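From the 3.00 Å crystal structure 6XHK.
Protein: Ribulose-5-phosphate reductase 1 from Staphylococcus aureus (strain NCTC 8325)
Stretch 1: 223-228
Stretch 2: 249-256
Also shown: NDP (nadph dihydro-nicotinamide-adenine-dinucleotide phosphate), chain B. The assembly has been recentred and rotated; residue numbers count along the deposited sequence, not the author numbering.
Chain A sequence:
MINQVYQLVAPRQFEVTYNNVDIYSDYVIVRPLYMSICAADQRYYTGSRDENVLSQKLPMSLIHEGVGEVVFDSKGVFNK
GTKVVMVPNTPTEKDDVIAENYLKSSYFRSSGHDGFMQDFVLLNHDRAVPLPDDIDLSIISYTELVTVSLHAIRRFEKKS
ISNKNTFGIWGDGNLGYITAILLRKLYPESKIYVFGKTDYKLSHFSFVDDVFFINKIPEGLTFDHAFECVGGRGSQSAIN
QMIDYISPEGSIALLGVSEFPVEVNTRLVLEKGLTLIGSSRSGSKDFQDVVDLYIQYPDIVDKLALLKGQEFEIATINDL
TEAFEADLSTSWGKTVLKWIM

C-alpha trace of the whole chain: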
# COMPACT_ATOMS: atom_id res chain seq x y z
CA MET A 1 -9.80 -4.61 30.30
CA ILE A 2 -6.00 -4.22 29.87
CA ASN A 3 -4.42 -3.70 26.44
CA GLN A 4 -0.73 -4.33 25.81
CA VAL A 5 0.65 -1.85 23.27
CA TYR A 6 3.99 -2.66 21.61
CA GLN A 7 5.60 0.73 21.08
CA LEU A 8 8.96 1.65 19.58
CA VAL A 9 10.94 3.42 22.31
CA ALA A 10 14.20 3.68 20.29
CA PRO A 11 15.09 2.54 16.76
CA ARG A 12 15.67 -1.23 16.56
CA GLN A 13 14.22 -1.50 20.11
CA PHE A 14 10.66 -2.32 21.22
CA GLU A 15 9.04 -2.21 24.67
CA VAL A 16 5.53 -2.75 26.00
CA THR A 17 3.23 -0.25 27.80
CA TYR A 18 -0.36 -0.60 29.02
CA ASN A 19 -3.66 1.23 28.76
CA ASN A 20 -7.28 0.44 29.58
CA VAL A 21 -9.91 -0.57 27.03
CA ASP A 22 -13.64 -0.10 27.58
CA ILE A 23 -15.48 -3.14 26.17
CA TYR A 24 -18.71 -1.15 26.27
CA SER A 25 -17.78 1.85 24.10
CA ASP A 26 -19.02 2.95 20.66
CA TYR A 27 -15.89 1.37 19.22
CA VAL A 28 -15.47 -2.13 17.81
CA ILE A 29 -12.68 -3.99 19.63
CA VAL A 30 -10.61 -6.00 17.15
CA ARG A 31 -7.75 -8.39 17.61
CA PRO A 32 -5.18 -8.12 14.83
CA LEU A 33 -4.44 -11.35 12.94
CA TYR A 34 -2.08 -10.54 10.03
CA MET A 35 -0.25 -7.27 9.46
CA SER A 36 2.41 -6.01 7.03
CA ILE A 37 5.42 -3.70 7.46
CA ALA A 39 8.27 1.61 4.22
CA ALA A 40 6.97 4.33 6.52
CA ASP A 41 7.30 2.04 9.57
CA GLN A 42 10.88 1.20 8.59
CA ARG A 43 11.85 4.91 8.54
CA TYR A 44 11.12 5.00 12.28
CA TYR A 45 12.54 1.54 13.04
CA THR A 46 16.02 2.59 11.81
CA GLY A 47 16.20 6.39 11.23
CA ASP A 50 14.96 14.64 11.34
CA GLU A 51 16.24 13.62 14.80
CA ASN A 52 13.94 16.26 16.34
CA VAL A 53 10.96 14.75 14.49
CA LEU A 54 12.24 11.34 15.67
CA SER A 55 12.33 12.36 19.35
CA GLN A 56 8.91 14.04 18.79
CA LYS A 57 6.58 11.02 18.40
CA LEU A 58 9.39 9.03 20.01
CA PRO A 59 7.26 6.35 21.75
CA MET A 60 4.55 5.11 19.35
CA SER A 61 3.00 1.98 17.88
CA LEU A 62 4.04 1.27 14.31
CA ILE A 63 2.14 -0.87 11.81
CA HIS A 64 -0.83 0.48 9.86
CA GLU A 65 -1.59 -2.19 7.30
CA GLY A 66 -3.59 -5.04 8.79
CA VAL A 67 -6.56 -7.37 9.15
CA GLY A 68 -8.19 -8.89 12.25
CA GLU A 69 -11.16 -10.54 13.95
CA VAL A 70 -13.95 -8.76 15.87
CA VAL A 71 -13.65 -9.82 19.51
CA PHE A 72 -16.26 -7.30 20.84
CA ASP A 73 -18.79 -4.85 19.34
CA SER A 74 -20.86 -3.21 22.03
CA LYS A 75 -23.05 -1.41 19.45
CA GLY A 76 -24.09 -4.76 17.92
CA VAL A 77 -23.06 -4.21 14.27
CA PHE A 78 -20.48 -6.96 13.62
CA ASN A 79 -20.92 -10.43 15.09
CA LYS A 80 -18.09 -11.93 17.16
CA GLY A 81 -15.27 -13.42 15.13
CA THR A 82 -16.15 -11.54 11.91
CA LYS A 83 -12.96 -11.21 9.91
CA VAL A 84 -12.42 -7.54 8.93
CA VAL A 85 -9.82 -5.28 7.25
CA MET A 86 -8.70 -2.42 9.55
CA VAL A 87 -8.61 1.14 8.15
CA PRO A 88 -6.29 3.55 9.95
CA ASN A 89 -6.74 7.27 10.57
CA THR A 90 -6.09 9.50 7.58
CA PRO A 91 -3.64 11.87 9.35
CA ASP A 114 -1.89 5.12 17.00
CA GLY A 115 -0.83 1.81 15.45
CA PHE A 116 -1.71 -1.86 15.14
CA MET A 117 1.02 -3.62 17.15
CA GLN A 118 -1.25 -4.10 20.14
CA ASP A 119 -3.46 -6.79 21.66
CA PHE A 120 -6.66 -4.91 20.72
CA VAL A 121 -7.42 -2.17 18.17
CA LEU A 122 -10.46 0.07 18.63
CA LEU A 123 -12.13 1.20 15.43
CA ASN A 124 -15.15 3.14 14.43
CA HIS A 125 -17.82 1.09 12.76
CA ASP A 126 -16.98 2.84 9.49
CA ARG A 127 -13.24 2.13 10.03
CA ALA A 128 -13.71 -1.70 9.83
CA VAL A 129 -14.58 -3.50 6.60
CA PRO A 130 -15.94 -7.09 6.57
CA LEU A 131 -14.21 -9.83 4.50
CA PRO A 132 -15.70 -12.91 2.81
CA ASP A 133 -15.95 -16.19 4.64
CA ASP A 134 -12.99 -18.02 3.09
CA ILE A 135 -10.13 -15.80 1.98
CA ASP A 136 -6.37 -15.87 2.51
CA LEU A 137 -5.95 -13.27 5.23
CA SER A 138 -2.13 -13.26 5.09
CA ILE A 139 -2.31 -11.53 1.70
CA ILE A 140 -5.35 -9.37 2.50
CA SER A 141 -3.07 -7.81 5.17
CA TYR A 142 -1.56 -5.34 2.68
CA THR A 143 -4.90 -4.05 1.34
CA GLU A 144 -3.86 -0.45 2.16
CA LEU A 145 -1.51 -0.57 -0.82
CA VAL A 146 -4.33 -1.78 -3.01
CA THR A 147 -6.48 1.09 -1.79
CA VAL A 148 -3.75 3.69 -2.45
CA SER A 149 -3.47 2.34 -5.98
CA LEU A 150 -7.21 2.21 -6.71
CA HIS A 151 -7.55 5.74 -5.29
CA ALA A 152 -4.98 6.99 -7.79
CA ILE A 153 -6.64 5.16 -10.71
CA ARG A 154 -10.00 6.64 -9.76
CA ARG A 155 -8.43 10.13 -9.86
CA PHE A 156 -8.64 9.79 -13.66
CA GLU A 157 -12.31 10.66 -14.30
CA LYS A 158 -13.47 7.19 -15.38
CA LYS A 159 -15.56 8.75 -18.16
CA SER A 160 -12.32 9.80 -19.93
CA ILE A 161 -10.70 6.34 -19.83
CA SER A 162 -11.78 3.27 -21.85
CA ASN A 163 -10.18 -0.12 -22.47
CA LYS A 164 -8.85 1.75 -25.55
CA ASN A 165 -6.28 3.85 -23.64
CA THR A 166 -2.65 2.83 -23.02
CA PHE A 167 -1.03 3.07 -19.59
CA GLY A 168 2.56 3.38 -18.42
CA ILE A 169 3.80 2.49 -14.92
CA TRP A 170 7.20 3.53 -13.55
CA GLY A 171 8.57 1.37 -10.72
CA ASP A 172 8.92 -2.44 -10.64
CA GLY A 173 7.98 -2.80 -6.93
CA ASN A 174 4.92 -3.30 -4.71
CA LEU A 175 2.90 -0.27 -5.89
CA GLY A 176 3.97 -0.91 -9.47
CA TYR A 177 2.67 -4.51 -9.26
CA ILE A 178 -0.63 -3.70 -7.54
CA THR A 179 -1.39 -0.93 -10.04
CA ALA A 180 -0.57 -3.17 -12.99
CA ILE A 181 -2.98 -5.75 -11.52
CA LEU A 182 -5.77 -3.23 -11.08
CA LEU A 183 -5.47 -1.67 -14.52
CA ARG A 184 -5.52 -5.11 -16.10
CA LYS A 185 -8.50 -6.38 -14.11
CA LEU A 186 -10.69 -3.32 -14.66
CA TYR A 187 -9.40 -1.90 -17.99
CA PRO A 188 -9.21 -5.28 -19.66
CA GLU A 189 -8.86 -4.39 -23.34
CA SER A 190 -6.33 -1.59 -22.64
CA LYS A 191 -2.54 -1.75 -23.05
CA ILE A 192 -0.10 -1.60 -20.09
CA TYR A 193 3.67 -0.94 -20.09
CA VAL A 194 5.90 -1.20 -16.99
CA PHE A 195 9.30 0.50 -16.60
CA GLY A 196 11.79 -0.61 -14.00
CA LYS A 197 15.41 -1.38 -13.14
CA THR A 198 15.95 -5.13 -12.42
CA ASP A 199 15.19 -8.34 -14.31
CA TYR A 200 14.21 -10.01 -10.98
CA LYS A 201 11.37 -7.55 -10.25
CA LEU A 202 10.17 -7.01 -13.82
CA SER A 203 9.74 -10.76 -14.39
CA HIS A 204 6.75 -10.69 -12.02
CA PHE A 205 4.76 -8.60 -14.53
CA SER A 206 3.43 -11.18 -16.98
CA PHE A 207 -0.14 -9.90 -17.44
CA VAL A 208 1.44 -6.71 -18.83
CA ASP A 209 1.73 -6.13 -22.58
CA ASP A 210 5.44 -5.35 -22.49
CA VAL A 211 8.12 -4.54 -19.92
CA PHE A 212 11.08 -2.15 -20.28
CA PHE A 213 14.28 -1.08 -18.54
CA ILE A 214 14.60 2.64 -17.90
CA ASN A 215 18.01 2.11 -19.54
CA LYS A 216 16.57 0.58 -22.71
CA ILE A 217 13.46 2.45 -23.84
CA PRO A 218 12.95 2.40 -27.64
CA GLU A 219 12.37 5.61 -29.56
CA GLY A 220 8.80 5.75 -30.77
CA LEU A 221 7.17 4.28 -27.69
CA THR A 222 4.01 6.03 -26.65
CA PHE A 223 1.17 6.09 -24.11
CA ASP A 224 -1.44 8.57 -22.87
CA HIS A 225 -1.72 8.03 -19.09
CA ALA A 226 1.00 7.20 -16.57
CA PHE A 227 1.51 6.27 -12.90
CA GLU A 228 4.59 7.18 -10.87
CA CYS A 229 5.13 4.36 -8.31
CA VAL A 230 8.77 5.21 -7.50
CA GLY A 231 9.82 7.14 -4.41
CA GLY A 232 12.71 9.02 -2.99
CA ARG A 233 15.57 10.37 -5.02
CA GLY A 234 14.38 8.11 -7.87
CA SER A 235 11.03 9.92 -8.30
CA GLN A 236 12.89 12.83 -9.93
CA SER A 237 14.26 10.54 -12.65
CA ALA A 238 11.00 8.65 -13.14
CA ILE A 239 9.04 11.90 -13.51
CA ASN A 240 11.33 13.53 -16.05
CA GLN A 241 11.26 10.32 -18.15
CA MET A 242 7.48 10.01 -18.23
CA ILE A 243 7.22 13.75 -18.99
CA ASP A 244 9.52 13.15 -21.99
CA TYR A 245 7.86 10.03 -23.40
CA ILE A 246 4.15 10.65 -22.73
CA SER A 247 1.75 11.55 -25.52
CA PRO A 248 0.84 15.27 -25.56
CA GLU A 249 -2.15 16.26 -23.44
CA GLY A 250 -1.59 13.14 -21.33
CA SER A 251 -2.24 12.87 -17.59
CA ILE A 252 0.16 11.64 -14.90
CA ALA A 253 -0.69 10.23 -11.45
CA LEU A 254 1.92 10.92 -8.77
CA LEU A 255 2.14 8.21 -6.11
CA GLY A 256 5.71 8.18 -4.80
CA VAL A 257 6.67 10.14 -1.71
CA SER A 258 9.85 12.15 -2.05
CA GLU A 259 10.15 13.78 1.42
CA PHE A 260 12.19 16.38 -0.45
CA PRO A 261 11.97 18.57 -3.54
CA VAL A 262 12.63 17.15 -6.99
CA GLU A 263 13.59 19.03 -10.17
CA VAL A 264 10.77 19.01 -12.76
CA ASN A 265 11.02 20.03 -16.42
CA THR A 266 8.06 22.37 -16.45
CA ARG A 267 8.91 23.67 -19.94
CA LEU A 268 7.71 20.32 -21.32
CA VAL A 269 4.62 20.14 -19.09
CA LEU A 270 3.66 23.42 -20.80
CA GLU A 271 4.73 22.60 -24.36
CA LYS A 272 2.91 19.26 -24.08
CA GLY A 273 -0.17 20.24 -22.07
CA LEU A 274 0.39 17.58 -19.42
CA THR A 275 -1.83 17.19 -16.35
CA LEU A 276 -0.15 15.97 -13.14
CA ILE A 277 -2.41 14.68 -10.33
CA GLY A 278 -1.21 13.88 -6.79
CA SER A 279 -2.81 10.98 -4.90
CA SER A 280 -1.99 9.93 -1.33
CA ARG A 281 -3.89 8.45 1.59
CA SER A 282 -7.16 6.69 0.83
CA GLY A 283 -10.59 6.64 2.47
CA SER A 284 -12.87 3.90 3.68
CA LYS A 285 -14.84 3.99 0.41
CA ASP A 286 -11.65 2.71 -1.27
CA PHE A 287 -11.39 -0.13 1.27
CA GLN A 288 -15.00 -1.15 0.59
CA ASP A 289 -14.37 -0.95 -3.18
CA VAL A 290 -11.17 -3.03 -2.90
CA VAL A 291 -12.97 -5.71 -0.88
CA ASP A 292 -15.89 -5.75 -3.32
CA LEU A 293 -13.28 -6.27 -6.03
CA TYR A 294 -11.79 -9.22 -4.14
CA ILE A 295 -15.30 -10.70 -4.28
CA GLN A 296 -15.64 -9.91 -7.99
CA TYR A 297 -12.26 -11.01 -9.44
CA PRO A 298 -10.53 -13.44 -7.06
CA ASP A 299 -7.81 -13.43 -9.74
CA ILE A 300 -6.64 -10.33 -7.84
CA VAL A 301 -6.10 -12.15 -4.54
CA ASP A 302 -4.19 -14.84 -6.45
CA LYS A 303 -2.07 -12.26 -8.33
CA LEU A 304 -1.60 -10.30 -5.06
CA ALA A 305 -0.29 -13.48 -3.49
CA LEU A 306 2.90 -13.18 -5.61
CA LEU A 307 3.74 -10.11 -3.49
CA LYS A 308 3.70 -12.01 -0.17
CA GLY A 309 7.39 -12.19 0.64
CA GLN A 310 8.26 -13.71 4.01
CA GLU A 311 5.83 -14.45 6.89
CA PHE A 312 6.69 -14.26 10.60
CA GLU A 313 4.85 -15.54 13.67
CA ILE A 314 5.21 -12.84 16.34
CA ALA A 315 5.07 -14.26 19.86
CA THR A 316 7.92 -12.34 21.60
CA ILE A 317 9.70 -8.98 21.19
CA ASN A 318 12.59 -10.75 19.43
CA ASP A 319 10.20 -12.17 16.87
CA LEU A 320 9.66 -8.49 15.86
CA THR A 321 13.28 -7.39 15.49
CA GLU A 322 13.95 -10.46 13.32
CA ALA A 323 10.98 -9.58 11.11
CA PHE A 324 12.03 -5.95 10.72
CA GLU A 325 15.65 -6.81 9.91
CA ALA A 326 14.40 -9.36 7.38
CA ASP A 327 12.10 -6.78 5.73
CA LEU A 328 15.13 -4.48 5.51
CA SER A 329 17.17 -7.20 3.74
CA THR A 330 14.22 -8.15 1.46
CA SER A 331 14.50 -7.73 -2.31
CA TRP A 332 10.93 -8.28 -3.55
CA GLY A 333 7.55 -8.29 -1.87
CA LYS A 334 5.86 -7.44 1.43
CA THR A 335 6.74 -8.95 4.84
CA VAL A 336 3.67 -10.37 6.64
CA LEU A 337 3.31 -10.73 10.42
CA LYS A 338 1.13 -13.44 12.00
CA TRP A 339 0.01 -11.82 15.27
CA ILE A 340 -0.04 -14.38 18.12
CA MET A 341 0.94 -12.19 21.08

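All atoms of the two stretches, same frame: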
# COMPACT_ATOMS: atom_id res chain seq x y z
N PHE A 223 2.26 6.38 -25.04
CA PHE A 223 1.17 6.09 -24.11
C PHE A 223 0.53 7.41 -23.70
O PHE A 223 1.16 8.47 -23.81
CB PHE A 223 1.68 5.36 -22.87
CG PHE A 223 2.85 6.05 -22.21
CD1 PHE A 223 4.16 5.77 -22.59
CD2 PHE A 223 2.63 6.99 -21.19
CE1 PHE A 223 5.22 6.41 -21.97
CE2 PHE A 223 3.69 7.62 -20.58
CZ PHE A 223 4.98 7.34 -20.96
N ASP A 224 -0.70 7.35 -23.19
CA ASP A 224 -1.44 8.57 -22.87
C ASP A 224 -1.68 8.82 -21.39
O ASP A 224 -2.07 9.94 -21.04
CB ASP A 224 -2.80 8.61 -23.61
CG ASP A 224 -3.56 7.30 -23.56
OD1 ASP A 224 -2.94 6.24 -23.76
OD2 ASP A 224 -4.78 7.34 -23.31
N HIS A 225 -1.47 7.85 -20.51
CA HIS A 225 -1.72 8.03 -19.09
C HIS A 225 -0.63 7.27 -18.33
O HIS A 225 -0.27 6.16 -18.73
CB HIS A 225 -3.09 7.49 -18.66
CG HIS A 225 -4.22 8.43 -18.92
ND1 HIS A 225 -4.55 8.88 -20.18
CD2 HIS A 225 -5.12 8.99 -18.07
CE1 HIS A 225 -5.59 9.69 -20.10
NE2 HIS A 225 -5.96 9.78 -18.83
N ALA A 226 -0.12 7.84 -17.25
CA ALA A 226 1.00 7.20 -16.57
C ALA A 226 0.84 7.31 -15.06
O ALA A 226 0.11 8.16 -14.56
CB ALA A 226 2.34 7.77 -17.01
N PHE A 227 1.55 6.41 -14.36
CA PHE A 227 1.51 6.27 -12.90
C PHE A 227 2.94 6.23 -12.38
O PHE A 227 3.72 5.38 -12.80
CB PHE A 227 0.79 4.99 -12.48
CG PHE A 227 -0.65 5.04 -12.73
CD1 PHE A 227 -1.51 5.51 -11.77
CD2 PHE A 227 -1.16 4.61 -13.94
CE1 PHE A 227 -2.88 5.56 -11.99
CE2 PHE A 227 -2.53 4.66 -14.19
CZ PHE A 227 -3.39 5.13 -13.21
N GLU A 228 3.27 7.15 -11.48
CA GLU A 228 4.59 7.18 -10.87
C GLU A 228 4.54 6.45 -9.52
O GLU A 228 4.00 6.98 -8.55
CB GLU A 228 5.08 8.61 -10.70
CG GLU A 228 6.55 8.69 -10.35
CD GLU A 228 6.78 9.00 -8.87
OE1 GLU A 228 5.79 9.21 -8.12
OE2 GLU A 228 7.96 9.05 -8.46
N GLU A 249 -0.88 16.15 -24.14
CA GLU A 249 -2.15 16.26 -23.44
C GLU A 249 -2.42 15.08 -22.53
O GLU A 249 -3.55 14.92 -22.05
CB GLU A 249 -3.31 16.49 -24.41
CG GLU A 249 -3.45 17.94 -24.84
CD GLU A 249 -4.76 18.25 -25.54
OE1 GLU A 249 -4.95 17.80 -26.70
OE2 GLU A 249 -5.61 18.93 -24.91
N GLY A 250 -1.40 14.26 -22.23
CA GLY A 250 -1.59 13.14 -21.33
C GLY A 250 -1.64 13.54 -19.87
O GLY A 250 -1.19 14.62 -19.48
N SER A 251 -2.20 12.66 -19.04
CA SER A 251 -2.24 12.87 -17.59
C SER A 251 -1.28 11.93 -16.86
O SER A 251 -0.98 10.83 -17.32
CB SER A 251 -3.66 12.68 -17.06
OG SER A 251 -4.60 13.36 -17.86
N ILE A 252 -0.80 12.39 -15.71
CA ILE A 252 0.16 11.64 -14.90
C ILE A 252 -0.28 11.63 -13.44
O ILE A 252 -0.52 12.69 -12.85
CB ILE A 252 1.56 12.23 -15.01
CG1 ILE A 252 2.06 12.06 -16.43
CG2 ILE A 252 2.48 11.54 -14.03
CD1 ILE A 252 3.42 12.66 -16.65
N ALA A 253 -0.35 10.43 -12.86
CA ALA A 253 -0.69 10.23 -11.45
C ALA A 253 0.58 10.06 -10.63
O ALA A 253 1.40 9.18 -10.92
CB ALA A 253 -1.60 9.01 -11.27
N LEU A 254 0.74 10.91 -9.62
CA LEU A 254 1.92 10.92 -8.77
C LEU A 254 1.60 10.08 -7.53
O LEU A 254 0.60 10.35 -6.85
CB LEU A 254 2.28 12.35 -8.37
CG LEU A 254 3.01 13.24 -9.38
CD1 LEU A 254 4.40 12.67 -9.74
CD2 LEU A 254 2.17 13.45 -10.63
N LEU A 255 2.39 9.04 -7.28
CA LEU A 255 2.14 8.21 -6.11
C LEU A 255 3.30 8.18 -5.14
O LEU A 255 3.06 8.13 -3.92
CB LEU A 255 1.78 6.79 -6.52
CG LEU A 255 0.36 6.73 -7.05
CD1 LEU A 255 0.04 5.36 -7.58
CD2 LEU A 255 -0.57 7.08 -5.89
N GLY A 256 4.53 8.30 -5.64
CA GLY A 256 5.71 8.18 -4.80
C GLY A 256 5.98 9.39 -3.92
O GLY A 256 5.88 10.53 -4.36
PA NDP B . 9.80 -0.26 -3.57
O1A NDP B . 10.93 -0.50 -2.61
O2A NDP B . 9.12 -1.58 -3.91
O5B NDP B . 10.40 0.51 -4.91
C5B NDP B . 9.68 0.45 -6.19
C4B NDP B . 10.65 0.11 -7.38
O4B NDP B . 10.97 1.16 -8.09
C3B NDP B . 12.00 -0.45 -6.86
O3B NDP B . 12.22 -1.72 -7.31
C2B NDP B . 13.11 0.41 -7.44
O2B NDP B . 14.17 -0.55 -7.85
C1B NDP B . 12.53 0.97 -8.48
N9A NDP B . 13.16 2.20 -8.97
C8A NDP B . 14.18 2.92 -8.42
N7A NDP B . 14.45 3.98 -9.23
C5A NDP B . 13.61 3.91 -10.25
C6A NDP B . 13.44 4.82 -11.48
N6A NDP B . 14.29 5.98 -11.62
N1A NDP B . 12.45 4.49 -12.45
C2A NDP B . 11.61 3.32 -12.29
N3A NDP B . 11.78 2.46 -11.10
C4A NDP B . 12.82 2.81 -10.09
O3 NDP B . 8.61 0.73 -2.88
PN NDP B . 6.97 0.75 -3.31
O1N NDP B . 6.76 0.12 -4.69
O2N NDP B . 6.19 -0.07 -2.33
O5D NDP B . 6.46 2.33 -3.24
C5D NDP B . 7.43 3.40 -3.32
C4D NDP B . 6.99 4.70 -2.89
O4D NDP B . 5.42 4.81 -2.71
C3D NDP B . 7.57 5.11 -1.51
O3D NDP B . 8.07 6.51 -1.54
C2D NDP B . 6.54 4.96 -0.64
O2D NDP B . 6.64 5.78 0.57
C1D NDP B . 5.21 5.34 -1.52
N1N NDP B . 3.92 4.98 -0.90
C2N NDP B . 2.82 5.93 -1.06
C3N NDP B . 1.48 5.81 -0.32
C7N NDP B . 0.38 6.92 -0.57
O7N NDP B . -0.49 7.11 0.25
N7N NDP B . 0.44 7.72 -1.80
C4N NDP B . 1.15 4.48 0.41
C5N NDP B . 2.41 3.64 0.72
C6N NDP B . 3.68 3.75 -0.14
P2B NDP B . 15.58 -0.42 -7.06
O1X NDP B . 16.04 1.02 -6.98
O2X NDP B . 15.37 -0.93 -5.64
O3X NDP B . 16.62 -1.24 -7.81

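What joins the two stretches? They lie side by side as parallel strands, and the backbone ladder carries most of the polar contact. Ala226 N donates to Ser251 O (3.1 Å), Ala253 N to Ala226 O (2.9 Å) and Glu228 N to Ala253 O (2.8 Å). The last two are nearly straight, so the ladder is best formed around Ala226, Ala253 and Glu228.

How does Glu228, with the largest covered area, engage the other stretch? It bonds through both backbone and side chain. Glu228 O accepts from Leu255 N (2.9 Å), while the side chain, with chi1 in t, brings Glu228 OE1 to 2.9 Å from Gly256 N, a further hydrogen bond. A buried carboxylate thus gains a backbone donor just beyond the partner strand. Glycine suits that position: an ideal CB on Gly256 would sit 3.0 Å from Glu228 OE1, a clash.

How does Ala253 fit? Its small methyl shares a sheet face with Phe227, whose ring lies obliquely to it, Phe227 CD1 to Ala253 CB at 3.5 Å. Both residues are buried, and the methyl packs against the ring.

What does Ser251 add? On that same face its CB lies over one face of the His225 ring, a compact neighbour at the more exposed end of the pairing.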